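Local coordinates for galactose mutarotase-like protein (Clostridium acetobutylicum, PDB 3OS7), which probably binds carbohydrate and may interconvert the anomers of aldose sugars, at residues A[10-13]-A[19-22]. Residues are numbered along the deposited sequence; the frame is centred on the assembly and turned at random.
Sequences KEEI and KCIR
Glu12 OE1 accepts the side-chain N-H of Arg22 at 2.7 Å from NE, a salt bridge laid diagonally across the first beta hairpin of this galactose mutarotase-like chain. The bond is fairly straight, 160° at the hydrogen, but the two groups meet it differently: OE1 lies near the guanidinium plane, at its edge, whereas NE approaches from above the carboxylate plane, the two planes standing 75° apart. Arg22 NH2 stays 3.7 Å from Glu12 OE2, too far for a second, bidentate bond. A chi1 of 67° sets Glu12 CG between its backbone N and carbonyl carbon, where it also rests 3.5 Å from Cys20 SG.

Strands 8-14 and 18-25 are antiparallel, as the backbone bonds prove: Lys10 with Arg22 and Glu12 with Cys20 are hydrogen-bonded pairs, each exchanging two N-H···O bonds, while Glu11 with Ile21 and Ile13 with Lys19 are non-hydrogen-bonded pairs. Strand 8-14 borders a five-stranded sheet, and Ile21 bonds through its backbone to Ile32 on the next strand inward. On the face opposite Glu12, Glu11 OE1 is salt-bridged to Lys122, and Lys19 runs alongside with its CD 3.7 Å from Glu11 OE2. The Ile21 side chain crosses that of Glu11 at an angle, its CD1 3.5 Å from Glu11 CB.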
loop_
_atom_site.group_PDB
_atom_site.type_symbol
_atom_site.label_atom_id
_atom_site.label_comp_id
_atom_site.label_asym_id
_atom_site.label_seq_id
_atom_site.Cartn_x
_atom_site.Cartn_y
_atom_site.Cartn_z
ATOM N N LYS A 10 11.295 -11.383 16.916
ATOM C CA LYS A 10 11.424 -12.852 16.856
ATOM C C LYS A 10 11.392 -13.307 15.407
ATOM O O LYS A 10 10.467 -12.975 14.675
ATOM C CB LYS A 10 10.313 -13.517 17.655
ATOM C CG LYS A 10 10.335 -15.042 17.645
ATOM C CD LYS A 10 9.252 -15.609 18.549
ATOM C CE LYS A 10 9.340 -17.113 18.648
ATOM N NZ LYS A 10 8.321 -17.654 19.604
ATOM N N GLU A 11 12.424 -14.036 14.996
ATOM C CA GLU A 11 12.445 -14.685 13.716
ATOM C C GLU A 11 11.987 -16.112 13.959
ATOM O O GLU A 11 12.532 -16.782 14.813
ATOM C CB GLU A 11 13.842 -14.669 13.177
ATOM C CG GLU A 11 14.058 -15.323 11.846
ATOM C CD GLU A 11 15.487 -15.034 11.338
ATOM O OE1 GLU A 11 16.076 -14.023 11.775
ATOM O OE2 GLU A 11 16.005 -15.780 10.497
ATOM N N GLU A 12 10.989 -16.560 13.206
ATOM C CA GLU A 12 10.416 -17.892 13.411
ATOM C C GLU A 12 9.930 -18.470 12.084
ATOM O O GLU A 12 10.080 -17.847 11.046
ATOM C CB GLU A 12 9.290 -17.828 14.447
ATOM C CG GLU A 12 8.090 -17.052 14.002
ATOM C CD GLU A 12 7.196 -16.610 15.160
ATOM O OE1 GLU A 12 7.173 -15.404 15.461
ATOM O OE2 GLU A 12 6.511 -17.449 15.774
ATOM N N ILE A 13 9.403 -19.699 12.117
ATOM C CA ILE A 13 8.990 -20.395 10.902
ATOM C C ILE A 13 7.471 -20.294 10.780
ATOM O O ILE A 13 6.747 -20.439 11.747
ATOM C CB ILE A 13 9.383 -21.879 10.926
ATOM C CG1 ILE A 13 10.911 -22.044 11.015
ATOM C CG2 ILE A 13 8.867 -22.599 9.697
ATOM C CD1 ILE A 13 11.674 -21.229 9.982
ATOM N N LYS A 19 10.617 -18.358 6.712
ATOM C CA LYS A 19 11.006 -17.506 7.799
ATOM C C LYS A 19 10.033 -16.323 7.862
ATOM O O LYS A 19 9.518 -15.844 6.834
ATOM C CB LYS A 19 12.459 -17.076 7.642
ATOM C CG LYS A 19 13.425 -18.288 7.808
ATOM C CD LYS A 19 14.899 -17.890 7.710
ATOM C CE LYS A 19 15.693 -18.830 6.817
ATOM N NZ LYS A 19 16.853 -18.093 6.224
ATOM N N CYS A 20 9.691 -15.907 9.067
ATOM C CA CYS A 20 8.911 -14.689 9.213
ATOM C C CYS A 20 9.507 -13.952 10.396
ATOM O O CYS A 20 10.253 -14.554 11.194
ATOM C CB CYS A 20 7.446 -15.011 9.406
ATOM S SG CYS A 20 6.971 -15.759 10.976
ATOM N N ILE A 21 9.253 -12.652 10.467
ATOM C CA ILE A 21 9.667 -11.852 11.609
ATOM C C ILE A 21 8.449 -11.264 12.297
ATOM O O ILE A 21 7.652 -10.539 11.665
ATOM C CB ILE A 21 10.648 -10.696 11.209
ATOM C CG1 ILE A 21 11.842 -11.175 10.373
ATOM C CG2 ILE A 21 11.089 -9.924 12.471
ATOM C CD1 ILE A 21 12.841 -12.011 11.111
ATOM N N ARG A 22 8.280 -11.596 13.578
ATOM C CA ARG A 22 7.269 -10.995 14.436
ATOM C C ARG A 22 7.963 -9.936 15.297
ATOM O O ARG A 22 9.050 -10.170 15.816
ATOM C CB ARG A 22 6.682 -12.057 15.333
ATOM C CG ARG A 22 5.297 -11.821 15.792
ATOM C CD ARG A 22 4.744 -13.082 16.477
ATOM N NE ARG A 22 4.677 -14.264 15.615
ATOM C CZ ARG A 22 3.635 -14.608 14.848
ATOM N NH1 ARG A 22 2.551 -13.851 14.764
ATOM N NH2 ARG A 22 3.690 -15.713 14.130
#